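PDB 5F06: glutathione S-transferase family protein from Populus trichocarpa, which probably conjugates glutathione to electrophilic substrates, acting as a Phi-class glutathione transferase in detoxification. Local coordinates for residues Pro109-Ile114 with Asn136-Leu140; Thr154-Ala158 with Trp194-Ile198. Residues are numbered along the deposited sequence.

In the fold
Both contacts lie in the all-helical C-terminal domain of the glutathione transferase fold, and helix 130-153 supplies one side of contact 1 and runs into the loop of contact 2. Contact 1 pairs that helix with helix 90-120. Contact 2 joins residues 154-158 to the end of helix 189-198. Their centres are about 20 Å apart. Each has a buried side and an exposed edge. Contact 1 is mainly apolar packing of isoleucine, alanine and leucine side chains, with Pro109 and Lys139 outside. The buried Asn136 also lies in it, its amide bonded within its own helix. Contact 2 also has buried apolar side chains, Leu157, Trp194 and Ile198. It adds a polar edge, where Tyr156, Asp197 and two waters meet.

Contact 1 of 2, residues Pro109-Ile114 with Asn136-Leu140; sequences PAIAPI and NVEKL
This is antiparallel helix-helix packing in the helical C-terminal domain of the GST fold. Residues 109-114 belong to helix 90-120 and 136-140 to helix 130-153. Their local axes approach to 8.3 Å, with an N-to-C angle of 148° (signed -148°). The helix at 109-114 is kinked: the N atoms of Pro109, Ala110 and Pro113 lack bonds to the turn before; the proline nitrogens carry no hydrogen to donate. In register, the CA atoms of Ala110 and Leu140 are 5.2 Å apart.

Apolar contacts dominate. Ala110 CB lies 4.1 Å from CB of Leu140 (t, p). Ile114 (chi1 m, chi2 t) extends CD1 to 3.8 Å from Val137 CG2 and 4.0 Å from Leu140 CD2. Ile111 CG1 is 4.1 Å from Leu140 CD2. Ile111 and Ile114 touch helix 170-176.

Asn136 (chi1 m) points its CB toward the first helix. Its ND2 bonds to Ile132 O, one turn back, and lies 3.5 Å from Pro113 CB. Ala110 O has no polar partner; Asn136 CB approaches it to 3.3 Å.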
ATOM      1  N   PRO A 109      -1.389   7.315   5.180  1.00  9.47           N
ATOM      2  CA  PRO A 109      -1.933   8.538   4.574  1.00 10.76           C
ATOM      3  C   PRO A 109      -2.356   9.582   5.609  1.00 10.30           C
ATOM      4  O   PRO A 109      -2.483  10.754   5.263  1.00 10.55           O
ATOM      5  CB  PRO A 109      -3.144   8.034   3.781  1.00 11.68           C
ATOM      6  CG  PRO A 109      -2.901   6.588   3.568  1.00 12.43           C
ATOM      7  CD  PRO A 109      -2.159   6.125   4.782  1.00 10.18           C
ATOM      8  N   ALA A 110      -2.568   9.153   6.851  1.00 11.90           N
ATOM      9  CA  ALA A 110      -2.964  10.057   7.926  1.00 12.67           C
ATOM     10  C   ALA A 110      -1.754  10.592   8.701  1.00 12.54           C
ATOM     11  O   ALA A 110      -1.741  11.753   9.099  1.00 14.71           O
ATOM     12  CB  ALA A 110      -3.934   9.351   8.875  1.00 13.96           C
ATOM     13  N   ILE A 111      -0.737   9.759   8.911  1.00  8.56           N
ATOM     14  CA  ILE A 111       0.418  10.190   9.704  1.00  9.57           C
ATOM     15  C   ILE A 111       1.458  10.932   8.859  1.00 10.23           C
ATOM     16  O   ILE A 111       2.143  11.829   9.358  1.00 10.64           O
ATOM     17  CB  ILE A 111       1.096   8.994  10.420  1.00 10.23           C
ATOM     18  CG1 ILE A 111       2.109   9.505  11.444  1.00 11.22           C
ATOM     19  CG2 ILE A 111       1.744   8.040   9.422  1.00  8.62           C
ATOM     20  CD1 ILE A 111       2.532   8.469  12.456  1.00 14.39           C
ATOM     21  N   ALA A 112       1.569  10.583   7.582  1.00 10.12           N
ATOM     22  CA  ALA A 112       2.588  11.197   6.733  1.00 11.77           C
ATOM     23  C   ALA A 112       2.448  12.730   6.672  1.00 12.26           C
ATOM     24  O   ALA A 112       3.442  13.441   6.825  1.00 13.36           O
ATOM     25  CB  ALA A 112       2.547  10.598   5.328  1.00 12.92           C
ATOM     26  N   PRO A 113       1.226  13.249   6.458  1.00 12.54           N
ATOM     27  CA  PRO A 113       1.101  14.709   6.366  1.00 12.80           C
ATOM     28  C   PRO A 113       1.460  15.426   7.668  1.00 13.05           C
ATOM     29  O   PRO A 113       1.954  16.554   7.632  1.00 14.14           O
ATOM     30  CB  PRO A 113      -0.382  14.921   6.028  1.00 14.36           C
ATOM     31  CG  PRO A 113      -0.863  13.618   5.516  1.00 13.62           C
ATOM     32  CD  PRO A 113      -0.067  12.581   6.239  1.00 11.97           C
ATOM     33  N   ILE A 114       1.208  14.787   8.804  1.00 12.29           N
ATOM     34  CA  ILE A 114       1.549  15.381  10.091  1.00 12.02           C
ATOM     35  C   ILE A 114       3.056  15.599  10.164  1.00 13.09           C
ATOM     36  O   ILE A 114       3.527  16.696  10.469  1.00 14.46           O
ATOM     37  CB  ILE A 114       1.093  14.487  11.268  1.00 12.15           C
ATOM     38  CG1 ILE A 114      -0.425  14.300  11.228  1.00 12.24           C
ATOM     39  CG2 ILE A 114       1.531  15.088  12.595  1.00 13.87           C
ATOM     40  CD1 ILE A 114      -0.960  13.280  12.232  1.00 13.01           C
ATOM     41  N   ASN A 136      -5.402  15.873  10.066  1.00 15.95           N
ATOM     42  CA  ASN A 136      -4.840  14.533   9.987  1.00 15.18           C
ATOM     43  C   ASN A 136      -4.637  13.909  11.369  1.00 15.05           C
ATOM     44  O   ASN A 136      -4.629  12.685  11.507  1.00 13.63           O
ATOM     45  CB  ASN A 136      -3.528  14.564   9.210  1.00 14.87           C
ATOM     46  CG  ASN A 136      -3.747  14.696   7.713  1.00 15.62           C
ATOM     47  OD1 ASN A 136      -4.082  13.722   7.039  1.00 16.78           O
ATOM     48  ND2 ASN A 136      -3.568  15.903   7.188  1.00 15.60           N
ATOM     49  N   VAL A 137      -4.484  14.746  12.392  1.00 15.94           N
ATOM     50  CA  VAL A 137      -4.456  14.256  13.764  1.00 14.66           C
ATOM     51  C   VAL A 137      -5.822  13.646  14.087  1.00 15.71           C
ATOM     52  O   VAL A 137      -5.912  12.617  14.761  1.00 16.47           O
ATOM     53  CB  VAL A 137      -4.100  15.382  14.769  1.00 17.50           C
ATOM     54  CG1 VAL A 137      -4.516  15.020  16.188  1.00 19.33           C
ATOM     55  CG2 VAL A 137      -2.611  15.674  14.721  1.00 17.08           C
ATOM     56  N   GLU A 138      -6.881  14.274  13.584  1.00 14.47           N
ATOM     57  CA  GLU A 138      -8.231  13.755  13.757  1.00 16.72           C
ATOM     58  C   GLU A 138      -8.386  12.427  13.016  1.00 15.15           C
ATOM     59  O   GLU A 138      -8.930  11.462  13.557  1.00 13.05           O
ATOM     60  CB  GLU A 138      -9.259  14.770  13.260  1.00 23.15           C
ATOM     61  CG  GLU A 138     -10.701  14.365  13.485  1.00 30.30           C
ATOM     62  CD  GLU A 138     -11.666  15.485  13.151  1.00 37.57           C
ATOM     63  OE1 GLU A 138     -11.891  15.741  11.950  1.00 39.52           O
ATOM     64  OE2 GLU A 138     -12.187  16.121  14.091  1.00 41.66           O
ATOM     65  N   LYS A 139      -7.895  12.386  11.781  1.00 15.38           N
ATOM     66  CA  LYS A 139      -7.957  11.174  10.970  1.00 15.73           C
ATOM     67  C   LYS A 139      -7.141  10.047  11.594  1.00 12.41           C
ATOM     68  O   LYS A 139      -7.596   8.905  11.651  1.00 12.54           O
ATOM     69  CB  LYS A 139      -7.460  11.453   9.551  1.00 18.11           C
ATOM     70  CG  LYS A 139      -8.421  12.286   8.719  1.00 21.68           C
ATOM     71  CD  LYS A 139      -7.844  12.606   7.347  1.00 24.50           C
ATOM     72  CE  LYS A 139      -8.852  13.353   6.487  1.00 29.24           C
ATOM     73  NZ  LYS A 139      -8.261  13.818   5.204  1.00 31.63           N
ATOM     74  N   LEU A 140      -5.938  10.362  12.059  1.00 10.59           N
ATOM     75  CA  LEU A 140      -5.084   9.349  12.665  1.00  9.22           C
ATOM     76  C   LEU A 140      -5.704   8.822  13.951  1.00  9.75           C
ATOM     77  O   LEU A 140      -5.602   7.633  14.255  1.00 11.15           O
ATOM     78  CB  LEU A 140      -3.690   9.905  12.950  1.00  8.81           C
ATOM     79  CG  LEU A 140      -2.685   8.899  13.524  1.00  9.95           C
ATOM     80  CD1 LEU A 140      -2.539   7.699  12.613  1.00 11.21           C
ATOM     81  CD2 LEU A 140      -1.337   9.565  13.749  1.00 10.68           C
TER

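Contact 2 of 2, residues Thr154-Ala158 with Trp194-Ile198; sequences TKYLA and WWEDI
This contact ties the irregular loop 154-158, which connects helices 130-153 and 164-167, to the last turn of helix 189-198 in the helical GST domain. The nearest CA atoms, those of Tyr156 and Trp194, are 6.9 Å apart. Thr154 (chi1 p) donates from OG1 to Tyr156 O at 2.7 Å. A water donates to Lys155 O and Asp197 OD2, 2.9 Å from each. Lys155 NZ stays 4.2 Å from Asp197 OD2, beyond a salt bridge. Tyr156 (chi1 m) has its OH 2.7 Å from Asp197 OD2, at most a weak hydrogen bond, since the hydroxyl proton has another acceptor within reach. A second water lies 2.9 Å from Tyr156 OH and donates to Asp197 OD1 at 2.7 Å. The Tyr156 ring places CD1 4.0 Å from Trp194 CD1, and CE1 3.9 Å from Ile198 CG2. Leu157 (m, t) sets CD1 3.8 Å from Trp194 CZ2. Asp166 OD1 accepts hydrogen bonds from Leu157 N and Trp194 NE1. Leu157 and Trp194 both rest on Leu151 of helix 130-153, while Ile198 touches Leu170 of helix 170-176.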
ATOM      1  N   THR A 154      -4.997  -8.558  21.019  1.00 17.57           N
ATOM      2  CA  THR A 154      -3.728  -9.209  20.691  1.00 17.90           C
ATOM      3  C   THR A 154      -2.559  -8.282  21.014  1.00 18.41           C
ATOM      4  O   THR A 154      -2.720  -7.061  21.036  1.00 18.72           O
ATOM      5  CB  THR A 154      -3.666  -9.615  19.198  1.00 16.93           C
ATOM      6  OG1 THR A 154      -3.886  -8.467  18.366  1.00 16.08           O
ATOM      7  CG2 THR A 154      -4.718 -10.674  18.883  1.00 17.71           C
ATOM      8  N   LYS A 155      -1.387  -8.862  21.264  1.00 16.29           N
ATOM      9  CA  LYS A 155      -0.218  -8.083  21.660  1.00 16.10           C
ATOM     10  C   LYS A 155       0.208  -7.098  20.575  1.00 14.07           C
ATOM     11  O   LYS A 155       0.628  -5.977  20.870  1.00 13.84           O
ATOM     12  CB  LYS A 155       0.956  -9.006  21.991  1.00 20.43           C
ATOM     13  CG  LYS A 155       0.869  -9.679  23.352  1.00 30.17           C
ATOM     14  CD  LYS A 155       2.190 -10.325  23.759  1.00 37.80           C
ATOM     15  CE  LYS A 155       3.310  -9.299  23.913  1.00 42.50           C
ATOM     16  NZ  LYS A 155       2.918  -8.139  24.769  1.00 45.63           N
ATOM     17  N   TYR A 156       0.095  -7.531  19.323  1.00 12.85           N
ATOM     18  CA  TYR A 156       0.525  -6.740  18.174  1.00 11.80           C
ATOM     19  C   TYR A 156      -0.633  -6.678  17.175  1.00 11.14           C
ATOM     20  O   TYR A 156      -1.696  -7.240  17.428  1.00 11.44           O
ATOM     21  CB  TYR A 156       1.795  -7.347  17.562  1.00 11.73           C
ATOM     22  CG  TYR A 156       2.919  -7.468  18.576  1.00 12.78           C
ATOM     23  CD1 TYR A 156       3.773  -6.399  18.829  1.00 13.57           C
ATOM     24  CD2 TYR A 156       3.105  -8.638  19.301  1.00 13.81           C
ATOM     25  CE1 TYR A 156       4.790  -6.499  19.771  1.00 14.07           C
ATOM     26  CE2 TYR A 156       4.119  -8.748  20.243  1.00 15.09           C
ATOM     27  CZ  TYR A 156       4.958  -7.676  20.473  1.00 16.29           C
ATOM     28  OH  TYR A 156       5.964  -7.777  21.413  1.00 18.04           O
ATOM     29  N   LEU A 157      -0.448  -5.985  16.058  1.00 11.21           N
ATOM     30  CA  LEU A 157      -1.562  -5.720  15.154  1.00 10.22           C
ATOM     31  C   LEU A 157      -2.101  -6.969  14.455  1.00 11.22           C
ATOM     32  O   LEU A 157      -3.314  -7.112  14.300  1.00 13.19           O
ATOM     33  CB  LEU A 157      -1.155  -4.686  14.099  1.00 10.13           C
ATOM     34  CG  LEU A 157      -0.966  -3.239  14.580  1.00  9.71           C
ATOM     35  CD1 LEU A 157      -0.392  -2.394  13.454  1.00  9.80           C
ATOM     36  CD2 LEU A 157      -2.267  -2.618  15.097  1.00 11.31           C
ATOM     37  N   ALA A 158      -1.217  -7.870  14.033  1.00 10.72           N
ATOM     38  CA  ALA A 158      -1.644  -9.031  13.249  1.00 11.20           C
ATOM     39  C   ALA A 158      -1.926 -10.255  14.116  1.00 11.94           C
ATOM     40  O   ALA A 158      -2.410 -11.273  13.615  1.00 11.90           O
ATOM     41  CB  ALA A 158      -0.592  -9.372  12.203  1.00 11.18           C
ATOM     42  N   TRP A 194       1.938  -0.598  23.161  1.00 12.86           N
ATOM     43  CA  TRP A 194       2.380  -1.230  21.914  1.00 12.67           C
ATOM     44  C   TRP A 194       3.546  -0.459  21.299  1.00 13.27           C
ATOM     45  O   TRP A 194       4.561  -1.046  20.927  1.00 12.08           O
ATOM     46  CB  TRP A 194       1.203  -1.315  20.940  1.00 12.26           C
ATOM     47  CG  TRP A 194       1.536  -1.610  19.507  1.00 12.23           C
ATOM     48  CD1 TRP A 194       1.893  -2.819  18.968  1.00 12.70           C
ATOM     49  CD2 TRP A 194       1.501  -0.684  18.415  1.00 11.53           C
ATOM     50  NE1 TRP A 194       2.094  -2.691  17.612  1.00 10.87           N
ATOM     51  CE2 TRP A 194       1.858  -1.393  17.249  1.00 11.21           C
ATOM     52  CE3 TRP A 194       1.208   0.679  18.310  1.00 11.74           C
ATOM     53  CZ2 TRP A 194       1.930  -0.784  16.002  1.00 11.06           C
ATOM     54  CZ3 TRP A 194       1.283   1.281  17.070  1.00 11.57           C
ATOM     55  CH2 TRP A 194       1.640   0.550  15.933  1.00 11.36           C
ATOM     56  N   TRP A 195       3.410   0.859  21.219  1.00 15.06           N
ATOM     57  CA  TRP A 195       4.472   1.697  20.674  1.00 15.09           C
ATOM     58  C   TRP A 195       5.763   1.578  21.481  1.00 16.09           C
ATOM     59  O   TRP A 195       6.848   1.422  20.918  1.00 17.33           O
ATOM     60  CB  TRP A 195       4.036   3.160  20.637  1.00 14.39           C
ATOM     61  CG  TRP A 195       5.186   4.071  20.400  1.00 14.28           C
ATOM     62  CD1 TRP A 195       5.719   4.967  21.281  1.00 15.42           C
ATOM     63  CD2 TRP A 195       5.974   4.158  19.211  1.00 14.58           C
ATOM     64  NE1 TRP A 195       6.789   5.612  20.708  1.00 15.31           N
ATOM     65  CE2 TRP A 195       6.965   5.135  19.436  1.00 14.42           C
ATOM     66  CE3 TRP A 195       5.937   3.505  17.973  1.00 14.54           C
ATOM     67  CZ2 TRP A 195       7.909   5.479  18.468  1.00 14.98           C
ATOM     68  CZ3 TRP A 195       6.876   3.849  17.013  1.00 13.07           C
ATOM     69  CH2 TRP A 195       7.847   4.828  17.267  1.00 12.77           C
ATOM     70  N   GLU A 196       5.633   1.662  22.800  1.00 15.78           N
ATOM     71  CA  GLU A 196       6.780   1.583  23.697  1.00 16.57           C
ATOM     72  C   GLU A 196       7.465   0.228  23.564  1.00 16.47           C
ATOM     73  O   GLU A 196       8.681   0.117  23.717  1.00 16.94           O
ATOM     74  CB  GLU A 196       6.333   1.846  25.140  1.00 18.11           C
ATOM     75  CG  GLU A 196       5.930   3.300  25.370  1.00 19.16           C
ATOM     76  CD  GLU A 196       5.132   3.526  26.640  1.00 20.29           C
ATOM     77  OE1 GLU A 196       4.678   2.544  27.271  1.00 20.83           O
ATOM     78  OE2 GLU A 196       4.957   4.706  27.004  1.00 20.12           O
ATOM     79  N   ASP A 197       6.670  -0.794  23.260  1.00 15.79           N
ATOM     80  CA  ASP A 197       7.179  -2.140  23.017  1.00 16.84           C
ATOM     81  C   ASP A 197       8.000  -2.196  21.724  1.00 16.68           C
ATOM     82  O   ASP A 197       9.199  -2.468  21.759  1.00 16.19           O
ATOM     83  CB  ASP A 197       6.010  -3.134  22.956  1.00 17.20           C
ATOM     84  CG  ASP A 197       6.453  -4.578  22.744  1.00 18.33           C
ATOM     85  OD1 ASP A 197       7.650  -4.832  22.487  1.00 19.96           O
ATOM     86  OD2 ASP A 197       5.582  -5.472  22.823  1.00 16.63           O
ATOM     87  N   ILE A 198       7.358  -1.946  20.584  1.00 14.29           N
ATOM     88  CA  ILE A 198       8.028  -2.151  19.304  1.00 12.75           C
ATOM     89  C   ILE A 198       9.171  -1.152  19.103  1.00 12.57           C
ATOM     90  O   ILE A 198      10.176  -1.482  18.478  1.00 11.52           O
ATOM     91  CB  ILE A 198       7.034  -2.073  18.112  1.00 13.06           C
ATOM     92  CG1 ILE A 198       6.427  -0.672  17.975  1.00 12.15           C
ATOM     93  CG2 ILE A 198       5.944  -3.135  18.275  1.00 13.10           C
ATOM     94  CD1 ILE A 198       5.550  -0.489  16.731  1.00 10.97           C
TER
HETATM   95  O   HOH W   1       2.793  -4.786  22.330  1.00 15.79           O
HETATM   96  O   HOH W   2       8.564  -6.768  20.795  1.00 22.27           O